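Local coordinates for protein restriction endonuclease THAI (PDB 3NDH) that is a restriction endonuclease that probably cleaves double-stranded DNA at a specific site, binding it as a dimer and intercalating between bases without flipping them, at residues R35-M40 with E63-S68; L43-S48 with G52-E57; S100-T105 with A110-I115; L136-I141 with E187-I192. All blocks are in the same frame, centred on the assembly; numbering follows the deposited sequence.

Contact 1: residues R35-M40 with E63-S68; sequences RRLPYM and ERIISS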
# COMPACT_ATOMS: atom_id res chain seq x y z
N ARG A 35 -24.19 9.78 5.32
CA ARG A 35 -24.11 9.53 6.75
C ARG A 35 -22.89 8.70 7.17
O ARG A 35 -22.35 8.92 8.25
CB ARG A 35 -25.39 8.85 7.24
CG ARG A 35 -26.61 9.73 7.18
CD ARG A 35 -27.80 9.10 7.90
NE ARG A 35 -28.23 7.85 7.27
CZ ARG A 35 -27.97 6.62 7.72
NH1 ARG A 35 -27.27 6.43 8.84
NH2 ARG A 35 -28.42 5.57 7.04
N ARG A 36 -22.48 7.74 6.34
CA ARG A 36 -21.49 6.74 6.76
C ARG A 36 -20.17 6.65 6.00
O ARG A 36 -19.24 6.03 6.51
CB ARG A 36 -22.13 5.34 6.78
CG ARG A 36 -23.37 5.20 7.63
CD ARG A 36 -23.12 5.52 9.07
NE ARG A 36 -24.20 5.05 9.93
CZ ARG A 36 -24.27 5.29 11.23
NH1 ARG A 36 -23.38 6.05 11.84
NH2 ARG A 36 -25.28 4.77 11.94
N LEU A 37 -20.07 7.22 4.80
CA LEU A 37 -18.79 7.11 4.10
C LEU A 37 -17.64 7.72 4.92
O LEU A 37 -16.56 7.14 4.96
CB LEU A 37 -18.81 7.67 2.68
CG LEU A 37 -17.61 7.27 1.83
CD1 LEU A 37 -17.51 5.75 1.60
CD2 LEU A 37 -17.61 8.00 0.49
N PRO A 38 -17.84 8.87 5.56
CA PRO A 38 -16.74 9.37 6.40
C PRO A 38 -16.27 8.39 7.48
O PRO A 38 -15.06 8.16 7.62
CB PRO A 38 -17.31 10.67 6.98
CG PRO A 38 -18.31 11.10 5.97
CD PRO A 38 -18.96 9.83 5.52
N TYR A 39 -17.20 7.78 8.21
CA TYR A 39 -16.87 6.78 9.22
C TYR A 39 -16.06 5.62 8.64
O TYR A 39 -15.01 5.25 9.17
CB TYR A 39 -18.14 6.29 9.93
CG TYR A 39 -17.91 5.11 10.86
CD1 TYR A 39 -17.23 5.25 12.06
CD2 TYR A 39 -18.32 3.84 10.49
CE1 TYR A 39 -16.99 4.13 12.89
CE2 TYR A 39 -18.11 2.73 11.31
CZ TYR A 39 -17.47 2.89 12.50
OH TYR A 39 -17.26 1.79 13.32
N MET A 40 -16.53 5.07 7.53
CA MET A 40 -15.84 3.94 6.89
C MET A 40 -14.44 4.35 6.45
O MET A 40 -13.47 3.61 6.65
CB MET A 40 -16.63 3.43 5.69
CG MET A 40 -18.01 2.95 6.06
SD MET A 40 -18.52 1.56 5.02
CE MET A 40 -20.27 1.62 5.40
N GLU A 63 -10.79 1.62 -1.71
CA GLU A 63 -11.33 0.98 -2.92
C GLU A 63 -12.21 -0.20 -2.55
O GLU A 63 -13.30 -0.35 -3.12
CB GLU A 63 -10.18 0.50 -3.80
CG GLU A 63 -10.59 -0.15 -5.11
CD GLU A 63 -9.48 -1.04 -5.58
OE1 GLU A 63 -8.32 -0.56 -5.76
OE2 GLU A 63 -9.74 -2.26 -5.72
N ARG A 64 -11.79 -1.01 -1.58
CA ARG A 64 -12.63 -2.11 -1.11
C ARG A 64 -13.99 -1.64 -0.63
O ARG A 64 -15.01 -2.27 -0.88
CB ARG A 64 -11.95 -2.88 0.03
CG ARG A 64 -10.81 -3.73 -0.40
CD ARG A 64 -10.52 -4.81 0.64
NE ARG A 64 -9.18 -5.30 0.45
CZ ARG A 64 -8.29 -5.44 1.42
NH1 ARG A 64 -8.61 -5.17 2.69
NH2 ARG A 64 -7.09 -5.88 1.13
N ILE A 65 -13.99 -0.52 0.08
CA ILE A 65 -15.21 0.07 0.62
C ILE A 65 -16.14 0.49 -0.52
O ILE A 65 -17.37 0.27 -0.47
CB ILE A 65 -14.90 1.26 1.55
CG1 ILE A 65 -14.25 0.73 2.84
CG2 ILE A 65 -16.15 2.06 1.88
CD1 ILE A 65 -13.47 1.75 3.68
N ILE A 66 -15.59 1.10 -1.57
CA ILE A 66 -16.41 1.53 -2.69
C ILE A 66 -16.91 0.33 -3.49
O ILE A 66 -18.08 0.27 -3.86
CB ILE A 66 -15.65 2.54 -3.59
CG1 ILE A 66 -15.29 3.82 -2.82
CG2 ILE A 66 -16.44 2.87 -4.85
CD1 ILE A 66 -16.49 4.58 -2.25
N SER A 67 -16.05 -0.66 -3.74
CA SER A 67 -16.53 -1.87 -4.41
C SER A 67 -17.65 -2.56 -3.62
O SER A 67 -18.58 -3.12 -4.18
CB SER A 67 -15.40 -2.86 -4.63
OG SER A 67 -14.41 -2.31 -5.50
N SER A 68 -17.54 -2.51 -2.30
CA SER A 68 -18.54 -3.09 -1.41
C SER A 68 -19.87 -2.35 -1.46
O SER A 68 -20.94 -2.97 -1.29
CB SER A 68 -18.01 -3.16 0.01
OG SER A 68 -16.89 -4.03 0.07
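Leu37 and Met40 of helix 27-46 pack on Ile65 and Ile66 of helix 58-74, a nearly antiparallel helix pair on one face of the central sheet of this PD-(D/E)XK-family nuclease. The two short axes make an angle of 150° and stay 11.2 Å apart at their closest. Side chains therefore fill the space, and no hydrogen bond crosses. Ile65 is the middle of the contact. Its CD1 branch reaches the backbone of the other helix, 3.5 Å from Met40 O. Its CG2 branch, anti to its own backbone N, lies 3.9 Å from Leu37 CD1. In one of its two conformers, Met40 SD lies 4.0 Å from this same CG2. The Leu37 side chain meets Ile66 at about a right angle, with Leu37 CD1 4.2 Å from Ile66 CD1. On the sheet, Val139 touches both Leu37 and Ile66. The second subunit also packs here: its Trp222 lies on Met40, with Trp222 NE1 donating a hydrogen bond to Ile65 O, and its Trp218 lies on Ile65 and Ser68. Within helix 58-74, Arg64 O is gripped from opposite faces of its plane, by Ser68 N at 2.9 Å and Ser68 OG at 2.7 Å.

Contact 2: residues L43-S48 with G52-E57; sequences LAELES and GKVGME. With nucleotides of chain C; nucleotides of chain D.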
# COMPACT_ATOMS: atom_id res chain seq x y z
N LEU A 43 -12.14 4.50 9.39
CA LEU A 43 -11.66 3.15 9.74
C LEU A 43 -10.53 2.77 8.78
O LEU A 43 -9.51 2.24 9.20
CB LEU A 43 -12.76 2.12 9.67
CG LEU A 43 -13.95 2.27 10.63
CD1 LEU A 43 -14.92 1.13 10.43
CD2 LEU A 43 -13.50 2.35 12.07
N ALA A 44 -10.69 3.06 7.50
CA ALA A 44 -9.61 2.76 6.55
C ALA A 44 -8.32 3.46 6.92
O ALA A 44 -7.23 2.87 6.90
CB ALA A 44 -10.02 3.13 5.14
N GLU A 45 -8.40 4.74 7.25
CA GLU A 45 -7.18 5.46 7.60
C GLU A 45 -6.55 4.97 8.91
O GLU A 45 -5.31 4.88 9.01
CB GLU A 45 -7.39 6.98 7.60
CG GLU A 45 -8.28 7.54 8.66
CD GLU A 45 -8.06 9.03 8.88
OE1 GLU A 45 -8.28 9.48 10.03
OE2 GLU A 45 -7.67 9.76 7.94
N LEU A 46 -7.39 4.62 9.89
CA LEU A 46 -6.89 4.09 11.15
C LEU A 46 -6.14 2.77 10.97
O LEU A 46 -5.25 2.45 11.78
CB LEU A 46 -8.04 3.90 12.13
CG LEU A 46 -8.56 5.21 12.74
CD1 LEU A 46 -9.84 4.98 13.50
CD2 LEU A 46 -7.52 5.76 13.67
N GLU A 47 -6.43 2.05 9.91
CA GLU A 47 -5.79 0.79 9.59
C GLU A 47 -4.65 0.93 8.58
O GLU A 47 -4.02 -0.05 8.22
CB GLU A 47 -6.85 -0.17 9.07
CG GLU A 47 -7.88 -0.46 10.19
CD GLU A 47 -9.04 -1.27 9.77
OE1 GLU A 47 -8.88 -2.10 8.85
OE2 GLU A 47 -10.11 -1.11 10.40
N SER A 48 -4.35 2.15 8.15
CA SER A 48 -3.39 2.38 7.08
C SER A 48 -2.44 3.51 7.41
O SER A 48 -2.03 4.24 6.51
CB SER A 48 -4.11 2.75 5.79
OG SER A 48 -5.12 1.83 5.43
N GLY A 52 0.01 8.33 13.19
CA GLY A 52 -1.08 9.21 12.79
C GLY A 52 -0.98 9.80 11.40
O GLY A 52 -1.76 10.66 11.05
N LYS A 53 -0.01 9.33 10.62
CA LYS A 53 0.17 9.76 9.24
C LYS A 53 -0.32 8.67 8.32
O LYS A 53 0.05 7.50 8.50
CB LYS A 53 1.64 10.04 8.97
CG LYS A 53 2.30 10.98 9.96
CD LYS A 53 1.73 12.38 9.90
CE LYS A 53 1.91 13.11 11.22
NZ LYS A 53 1.26 14.44 11.19
N VAL A 54 -1.10 9.05 7.32
CA VAL A 54 -1.77 8.09 6.46
C VAL A 54 -0.87 7.67 5.29
O VAL A 54 -0.26 8.50 4.64
CB VAL A 54 -3.10 8.65 5.95
CG1 VAL A 54 -3.85 7.64 5.11
CG2 VAL A 54 -4.01 9.08 7.13
N GLY A 55 -0.77 6.35 5.07
CA GLY A 55 -0.01 5.81 3.96
C GLY A 55 -0.85 5.81 2.68
O GLY A 55 -2.07 5.78 2.65
N MET A 56 -0.13 5.85 1.56
CA MET A 56 -0.74 5.77 0.23
C MET A 56 -1.61 4.55 0.08
O MET A 56 -2.63 4.60 -0.62
CB MET A 56 0.36 5.73 -0.85
CG MET A 56 1.07 7.05 -1.00
SD MET A 56 2.40 7.00 -2.19
CE MET A 56 1.51 6.81 -3.71
N GLU A 57 -1.25 3.47 0.78
CA GLU A 57 -1.98 2.23 0.70
C GLU A 57 -3.40 2.34 1.26
O GLU A 57 -4.22 1.44 1.05
CB GLU A 57 -1.20 1.08 1.35
CG GLU A 57 -1.08 1.14 2.84
CD GLU A 57 0.11 1.91 3.36
OE1 GLU A 57 0.66 2.78 2.67
OE2 GLU A 57 0.50 1.64 4.54
P DC C 7 -4.54 1.72 -8.69
OP1 DC C 7 -5.99 1.55 -8.78
OP2 DC C 7 -3.84 2.64 -9.64
O5' DC C 7 -4.17 2.17 -7.21
C5' DC C 7 -4.94 1.72 -6.10
C4' DC C 7 -4.35 2.26 -4.83
O4' DC C 7 -2.98 1.82 -4.73
C3' DC C 7 -4.25 3.78 -4.75
O3' DC C 7 -5.52 4.33 -4.33
C2' DC C 7 -3.15 3.96 -3.71
C1' DC C 7 -2.30 2.67 -3.82
N1 DC C 7 -0.92 2.87 -4.31
C2 DC C 7 0.12 2.92 -3.38
O2 DC C 7 -0.14 2.68 -2.19
N3 DC C 7 1.37 3.21 -3.79
C4 DC C 7 1.62 3.42 -5.08
N4 DC C 7 2.86 3.77 -5.43
C5 DC C 7 0.59 3.30 -6.07
C6 DC C 7 -0.65 3.02 -5.65
P DG C 8 -5.94 5.84 -4.75
OP1 DG C 8 -7.41 5.95 -4.58
OP2 DG C 8 -5.33 6.15 -6.07
O5' DG C 8 -5.25 6.77 -3.65
C5' DG C 8 -3.98 7.39 -3.88
C4' DG C 8 -3.52 8.10 -2.63
O4' DG C 8 -2.10 8.37 -2.67
C3' DG C 8 -4.19 9.45 -2.33
O3' DG C 8 -4.33 9.54 -0.90
C2' DG C 8 -3.17 10.44 -2.87
C1' DG C 8 -1.87 9.76 -2.46
N9 DG C 8 -0.69 10.14 -3.22
C8 DG C 8 -0.61 10.41 -4.57
N7 DG C 8 0.61 10.69 -4.96
C5 DG C 8 1.37 10.61 -3.80
C6 DG C 8 2.76 10.80 -3.59
O6 DG C 8 3.63 11.13 -4.41
N1 DG C 8 3.11 10.59 -2.26
C2 DG C 8 2.24 10.24 -1.26
N2 DG C 8 2.76 10.07 -0.04
N3 DG C 8 0.94 10.07 -1.44
C4 DG C 8 0.58 10.26 -2.72
P DG D 6 11.44 5.92 1.36
OP1 DG D 6 12.65 5.37 1.99
OP2 DG D 6 11.33 5.92 -0.11
O5' DG D 6 10.15 5.18 1.94
C5' DG D 6 9.75 5.38 3.30
C4' DG D 6 8.38 4.78 3.53
O4' DG D 6 7.41 5.43 2.68
C3' DG D 6 8.27 3.30 3.17
O3' DG D 6 8.64 2.51 4.30
C2' DG D 6 6.79 3.15 2.88
C1' DG D 6 6.42 4.50 2.27
N9 DG D 6 6.33 4.56 0.81
C8 DG D 6 7.27 5.09 -0.03
N7 DG D 6 6.88 5.10 -1.28
C5 DG D 6 5.62 4.53 -1.25
C6 DG D 6 4.70 4.32 -2.29
O6 DG D 6 4.80 4.63 -3.48
N1 DG D 6 3.54 3.69 -1.84
C2 DG D 6 3.29 3.33 -0.54
N2 DG D 6 2.12 2.72 -0.32
N3 DG D 6 4.14 3.55 0.45
C4 DG D 6 5.27 4.16 0.03
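The backbone is tied by Gly55 N, which donates to Ser48 O at 2.8 Å in a nearly straight bond (166°), with the donor almost along the C=O axis. This bond lies at the open end of the small antiparallel hairpin 49-50/53-54, just after helix 27-46. Beyond it the chain runs on to the DNA. Ser48 is itself fixed, since its OG donates to Ala44 O at 2.8 Å in the last turn of the helix. Glu45 and Val54 meet at about a right angle. Val54 CG2 lies 4.0 Å from Glu45 CB, and the Glu45 carboxylate goes on to a salt bridge with Lys207. Lys53 NZ and Val54 N hold DNA phosphates. The next residues turn to the bases. Glu57 has CG between its backbone N and carbonyl carbon (chi1 70°) and a bend at chi2. In this position N2 of DG6 of chain D donates a weak hydrogen bond of 3.3 Å to Glu57 OE1. Met56 is intercalated between the bases DC7 and DG8 of chain C, separating the two rings without either being flipped out. Its CG and SD lie against the DG8 ring, with Met56 CG only 3.1 Å from DG8 N3. Toward DC7, Met56 CE lies 3.6 Å from DC7 N3.

Contact 3: residues S100-T105 with A110-I115; sequences SIKTIT and AGVKLI. With NA (sodium ion), chain E; nucleotides of chain C.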
# COMPACT_ATOMS: atom_id res chain seq x y z
N SER A 100 -12.77 2.44 -12.81
CA SER A 100 -11.61 2.94 -12.11
C SER A 100 -12.11 3.68 -10.88
O SER A 100 -13.03 4.47 -10.98
CB SER A 100 -10.90 3.92 -13.02
OG SER A 100 -9.90 4.63 -12.32
N ILE A 101 -11.53 3.40 -9.72
CA ILE A 101 -11.82 4.11 -8.49
C ILE A 101 -10.59 4.90 -8.07
O ILE A 101 -9.45 4.38 -8.10
CB ILE A 101 -12.19 3.10 -7.37
CG1 ILE A 101 -13.50 2.40 -7.72
CG2 ILE A 101 -12.31 3.79 -6.03
CD1 ILE A 101 -13.74 1.10 -6.95
N LYS A 102 -10.78 6.17 -7.72
CA LYS A 102 -9.68 7.00 -7.23
C LYS A 102 -10.12 7.81 -6.04
O LYS A 102 -11.27 8.26 -5.96
CB LYS A 102 -9.12 7.90 -8.32
CG LYS A 102 -8.46 7.07 -9.44
CD LYS A 102 -7.69 7.86 -10.43
CE LYS A 102 -6.99 6.92 -11.41
NZ LYS A 102 -5.80 6.17 -10.88
N THR A 103 -9.22 7.95 -5.08
CA THR A 103 -9.49 8.71 -3.89
C THR A 103 -8.38 9.74 -3.69
O THR A 103 -7.21 9.52 -4.03
CB THR A 103 -9.63 7.78 -2.65
OG1 THR A 103 -8.35 7.23 -2.29
CG2 THR A 103 -10.67 6.67 -2.92
N ILE A 104 -8.77 10.90 -3.14
CA ILE A 104 -7.85 12.02 -3.02
C ILE A 104 -8.33 12.94 -1.91
O ILE A 104 -9.54 13.23 -1.83
CB ILE A 104 -7.71 12.75 -4.38
CG1 ILE A 104 -6.60 13.80 -4.35
CG2 ILE A 104 -9.02 13.38 -4.81
CD1 ILE A 104 -5.23 13.20 -4.39
N THR A 105 -7.40 13.37 -1.07
CA THR A 105 -7.68 14.29 0.02
C THR A 105 -7.19 15.69 -0.29
O THR A 105 -6.07 15.88 -0.78
CB THR A 105 -7.06 13.79 1.32
OG1 THR A 105 -7.53 12.47 1.61
CG2 THR A 105 -7.44 14.69 2.48
N ALA A 110 -6.05 17.37 -6.35
CA ALA A 110 -4.86 17.81 -7.06
C ALA A 110 -3.90 16.65 -7.17
O ALA A 110 -3.87 15.81 -6.28
CB ALA A 110 -4.21 18.95 -6.32
N GLY A 111 -3.11 16.64 -8.25
CA GLY A 111 -2.04 15.65 -8.47
C GLY A 111 -2.43 14.17 -8.57
O GLY A 111 -1.61 13.31 -8.26
N VAL A 112 -3.65 13.88 -9.03
CA VAL A 112 -4.22 12.50 -9.08
C VAL A 112 -3.51 11.69 -10.18
O VAL A 112 -3.34 12.19 -11.28
CB VAL A 112 -5.75 12.58 -9.34
CG1 VAL A 112 -6.36 11.24 -9.71
CG2 VAL A 112 -6.47 13.20 -8.13
N LYS A 113 -3.10 10.46 -9.89
CA LYS A 113 -2.29 9.68 -10.85
C LYS A 113 -3.14 8.88 -11.83
O LYS A 113 -4.15 8.29 -11.48
CB LYS A 113 -1.32 8.72 -10.14
CG LYS A 113 0.04 9.32 -9.81
CD LYS A 113 -0.06 10.37 -8.73
CE LYS A 113 1.29 11.02 -8.40
NZ LYS A 113 1.12 12.13 -7.39
N LEU A 114 -2.64 8.84 -13.07
CA LEU A 114 -3.17 7.98 -14.12
C LEU A 114 -2.42 6.65 -14.25
O LEU A 114 -3.01 5.64 -14.63
CB LEU A 114 -3.15 8.72 -15.46
CG LEU A 114 -4.02 9.98 -15.52
CD1 LEU A 114 -3.76 10.70 -16.85
CD2 LEU A 114 -5.49 9.66 -15.37
N ILE A 115 -1.13 6.65 -13.90
CA ILE A 115 -0.31 5.44 -13.85
C ILE A 115 0.84 5.73 -12.86
O ILE A 115 1.26 6.88 -12.73
CB ILE A 115 0.21 5.04 -15.26
CG1 ILE A 115 0.90 3.66 -15.21
CG2 ILE A 115 1.15 6.09 -15.84
CD1 ILE A 115 1.14 3.03 -16.57
NA NA E . -7.78 3.01 -8.56
P DG C 8 -5.94 5.84 -4.75
OP1 DG C 8 -7.41 5.95 -4.58
OP2 DG C 8 -5.33 6.15 -6.07
O5' DG C 8 -5.25 6.77 -3.65
C5' DG C 8 -3.98 7.39 -3.88
C4' DG C 8 -3.52 8.10 -2.63
O4' DG C 8 -2.10 8.37 -2.67
C3' DG C 8 -4.19 9.45 -2.33
O3' DG C 8 -4.33 9.54 -0.90
C2' DG C 8 -3.17 10.44 -2.87
C1' DG C 8 -1.87 9.76 -2.46
N9 DG C 8 -0.69 10.14 -3.22
C8 DG C 8 -0.61 10.41 -4.57
N7 DG C 8 0.61 10.69 -4.96
C5 DG C 8 1.37 10.61 -3.80
C6 DG C 8 2.76 10.80 -3.59
O6 DG C 8 3.63 11.13 -4.41
N1 DG C 8 3.11 10.59 -2.26
C2 DG C 8 2.24 10.24 -1.26
N2 DG C 8 2.76 10.07 -0.04
N3 DG C 8 0.94 10.07 -1.44
C4 DG C 8 0.58 10.26 -2.72
P DA C 9 -4.94 10.87 -0.21
OP1 DA C 9 -6.21 10.48 0.48
OP2 DA C 9 -4.96 11.99 -1.19
O5' DA C 9 -3.84 11.18 0.91
C5' DA C 9 -3.31 10.12 1.72
C4' DA C 9 -2.10 10.59 2.50
O4' DA C 9 -0.99 10.86 1.61
C3' DA C 9 -2.27 11.86 3.34
O3' DA C 9 -1.52 11.73 4.55
C2' DA C 9 -1.68 12.93 2.43
C1' DA C 9 -0.51 12.18 1.82
N9 DA C 9 -0.05 12.70 0.53
C8 DA C 9 -0.81 12.94 -0.58
N7 DA C 9 -0.13 13.34 -1.62
C5 DA C 9 1.18 13.39 -1.16
C6 DA C 9 2.40 13.73 -1.79
N6 DA C 9 2.50 14.09 -3.07
N1 DA C 9 3.52 13.67 -1.04
C2 DA C 9 3.42 13.29 0.24
N3 DA C 9 2.35 12.95 0.94
C4 DA C 9 1.24 13.01 0.17
P DG C 6 -0.17 0.96 -12.48
OP1 DG C 6 -1.30 1.61 -13.18
OP2 DG C 6 1.06 1.73 -12.19
O5' DG C 6 -0.73 0.32 -11.13
C5' DG C 6 -1.85 -0.58 -11.16
C4' DG C 6 -2.18 -1.06 -9.77
O4' DG C 6 -1.01 -1.67 -9.19
C3' DG C 6 -2.56 0.03 -8.78
O3' DG C 6 -3.96 0.24 -8.84
C2' DG C 6 -2.17 -0.58 -7.45
C1' DG C 6 -0.89 -1.29 -7.82
N9 DG C 6 0.33 -0.52 -7.69
C8 DG C 6 1.06 0.06 -8.70
N7 DG C 6 2.18 0.58 -8.28
C5 DG C 6 2.18 0.35 -6.92
C6 DG C 6 3.16 0.64 -5.94
O6 DG C 6 4.27 1.15 -6.10
N1 DG C 6 2.74 0.26 -4.67
C2 DG C 6 1.55 -0.35 -4.38
N2 DG C 6 1.31 -0.62 -3.08
N3 DG C 6 0.65 -0.66 -5.29
C4 DG C 6 1.03 -0.29 -6.53
O HOH W 1 -7.76 3.44 -10.93
O HOH W 2 -5.10 4.57 -13.13
O HOH W 3 -5.91 4.72 -8.37
O HOH W 4 -5.61 17.16 -3.31
O HOH W 5 -8.28 2.11 -6.37
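Lys102 and Ile104 point from the same side of strand 97-105 toward Val112, and both lie at a slant to it. The two branches of Val112 divide the work: CG1 lies 3.7 Å from Lys102 CD, and CG2 lies 3.8 Å from Ile104 CG1. Lys102 runs extended past Val112, then bends at its end (chi4 -73°). The bend brings Lys102 NZ to Lys113 O at 2.8 Å, tilted 20° from the carbonyl plane. Water 2 and water 3 take further bonds from NZ, and water 3 also donates to OP2 of DG8 of chain C. Lys113 NZ donates to N7 of DG8 at 2.9 Å, on the major-groove side, and is also held by Gly111 O and Glu183. Thr103 N and OG1 both grip OP1 of DG8. Sodium is bound by Ile101 O at 2.2 Å, three waters, Asp91 and a phosphate. An acid, a metal and a strand lysine grouped at a phosphate are typical of the PD-(D/E)XK active site, in which Lys102 is probably the motif lysine.

Contact 4: residues L136-I141 with E187-I192; sequences LILVHI and EALKEI
Leu136 and Leu138 of strand 135-141 face Ile192 and Leu189 of helix 186-194, which packs against one face of the mixed central sheet of the PD-(D/E)XK fold. The contact across is purely apolar and is made by methyl ends. Leu138 and Leu189 cross obliquely, with Leu138 CD2 4.0 Å from Leu189 CD1. Both leucines have CG anti to the backbone N (chi1 177° and -176°), which sends each side chain out to its partner. The second pair is Leu136 CD2 and Ile192 CD1, 4.2 Å apart. Backbones stay well separated: the CA atoms of Leu138 and Leu189 are 10.3 Å apart. Neighbours close the apolar layer. Pro109 covers Leu189, while Ile152 of the next strand and Ile160 of helix 154-164 touch Ile192. Ile137 and Val139 point to the sheet's other face.

Polar links run within the elements or to their surroundings. His140 NE2 bonds to Gly106 O. The helix itself is held by backbone bonds, among them Ile192 N to Ala188 O at 2.9 Å.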
# COMPACT_ATOMS: atom_id res chain seq x y z
N LEU A 136 -15.19 6.39 -14.13
CA LEU A 136 -14.42 6.74 -12.95
C LEU A 136 -15.35 7.08 -11.79
O LEU A 136 -16.30 7.85 -11.95
CB LEU A 136 -13.53 7.94 -13.27
CG LEU A 136 -12.79 8.67 -12.15
CD1 LEU A 136 -11.81 7.74 -11.45
CD2 LEU A 136 -12.07 9.89 -12.72
N ILE A 137 -15.09 6.46 -10.64
CA ILE A 137 -15.66 6.88 -9.36
C ILE A 137 -14.52 7.55 -8.59
O ILE A 137 -13.53 6.92 -8.24
CB ILE A 137 -16.25 5.73 -8.53
CG1 ILE A 137 -17.42 5.08 -9.28
CG2 ILE A 137 -16.73 6.24 -7.15
CD1 ILE A 137 -17.96 3.80 -8.59
N LEU A 138 -14.64 8.87 -8.40
CA LEU A 138 -13.66 9.69 -7.72
C LEU A 138 -14.21 10.15 -6.38
O LEU A 138 -15.24 10.78 -6.34
CB LEU A 138 -13.31 10.91 -8.59
CG LEU A 138 -12.33 11.92 -7.97
CD1 LEU A 138 -10.95 11.36 -7.87
CD2 LEU A 138 -12.34 13.24 -8.78
N VAL A 139 -13.51 9.83 -5.30
CA VAL A 139 -13.90 10.31 -3.99
C VAL A 139 -12.97 11.43 -3.55
O VAL A 139 -11.77 11.24 -3.38
CB VAL A 139 -13.84 9.20 -2.93
CG1 VAL A 139 -14.51 9.69 -1.65
CG2 VAL A 139 -14.50 7.92 -3.42
N HIS A 140 -13.56 12.61 -3.42
CA HIS A 140 -12.87 13.78 -2.94
C HIS A 140 -13.13 13.93 -1.45
O HIS A 140 -14.22 14.27 -1.03
CB HIS A 140 -13.34 15.00 -3.72
CG HIS A 140 -12.87 16.30 -3.16
ND1 HIS A 140 -13.60 17.46 -3.27
CD2 HIS A 140 -11.74 16.61 -2.49
CE1 HIS A 140 -12.94 18.44 -2.68
NE2 HIS A 140 -11.81 17.96 -2.20
N ILE A 141 -12.07 13.66 -0.68
CA ILE A 141 -12.11 13.67 0.77
C ILE A 141 -11.61 15.02 1.23
O ILE A 141 -10.59 15.51 0.75
CB ILE A 141 -11.20 12.58 1.33
CG1 ILE A 141 -11.54 11.22 0.74
CG2 ILE A 141 -11.24 12.52 2.87
CD1 ILE A 141 -10.44 10.21 0.95
N GLU A 187 -6.24 21.20 -14.29
CA GLU A 187 -7.27 21.77 -15.15
C GLU A 187 -8.17 20.71 -15.79
O GLU A 187 -9.39 20.88 -15.86
CB GLU A 187 -6.62 22.64 -16.23
CG GLU A 187 -7.62 23.39 -17.09
CD GLU A 187 -8.55 24.27 -16.29
OE1 GLU A 187 -8.10 24.83 -15.27
OE2 GLU A 187 -9.74 24.41 -16.67
N ALA A 188 -7.58 19.61 -16.26
CA ALA A 188 -8.37 18.50 -16.80
C ALA A 188 -9.27 17.88 -15.73
O ALA A 188 -10.44 17.60 -15.99
CB ALA A 188 -7.45 17.43 -17.39
N LEU A 189 -8.72 17.71 -14.53
CA LEU A 189 -9.48 17.13 -13.42
C LEU A 189 -10.68 18.00 -13.06
O LEU A 189 -11.79 17.51 -12.89
CB LEU A 189 -8.58 16.94 -12.22
CG LEU A 189 -9.22 16.26 -11.01
CD1 LEU A 189 -9.79 14.91 -11.40
CD2 LEU A 189 -8.20 16.13 -9.90
N LYS A 190 -10.46 19.31 -12.95
CA LYS A 190 -11.55 20.21 -12.60
C LYS A 190 -12.63 20.19 -13.69
O LYS A 190 -13.83 20.23 -13.39
CB LYS A 190 -10.98 21.61 -12.29
CG LYS A 190 -11.89 22.79 -12.51
CD LYS A 190 -11.05 24.04 -12.77
CE LYS A 190 -11.86 25.09 -13.50
NZ LYS A 190 -12.30 24.59 -14.83
N GLU A 191 -12.21 20.10 -14.95
CA GLU A 191 -13.15 20.03 -16.05
C GLU A 191 -13.97 18.73 -16.06
O GLU A 191 -15.18 18.77 -16.24
CB GLU A 191 -12.43 20.26 -17.38
CG GLU A 191 -11.99 21.73 -17.55
CD GLU A 191 -11.24 22.00 -18.83
OE1 GLU A 191 -11.30 21.18 -19.76
OE2 GLU A 191 -10.60 23.07 -18.93
N ILE A 192 -13.34 17.58 -15.84
CA ILE A 192 -14.13 16.33 -15.79
C ILE A 192 -15.05 16.25 -14.56
O ILE A 192 -16.13 15.67 -14.63
CB ILE A 192 -13.27 15.06 -15.95
CG1 ILE A 192 -12.32 14.82 -14.77
CG2 ILE A 192 -12.49 15.12 -17.28
CD1 ILE A 192 -11.60 13.50 -14.86

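Overall arrangement
Contacts 1 and 2 come first along the chain, contact 2 nested within the loop of contact 1; contacts 3 and 4 follow in series. Helix 27-46 serves both contacts 1 and 2, whose centres are 14 Å apart, and both touch the second subunit. Contacts 3 and 4 are closest, 8 Å between centres, because strands 97-105 and 135-141 are parallel neighbours in the central sheet. Contact 1 packs on that sheet through Ile101, Ile137 and Val139, opposite the helix of contact 4. Contacts 2 and 4 lie 22 Å apart. The sheet joins the metal site of contact 3 to the dimer-facing helices. Contacts 2 and 3 both reach DG8 of chain C, from its minor- and major-groove sides.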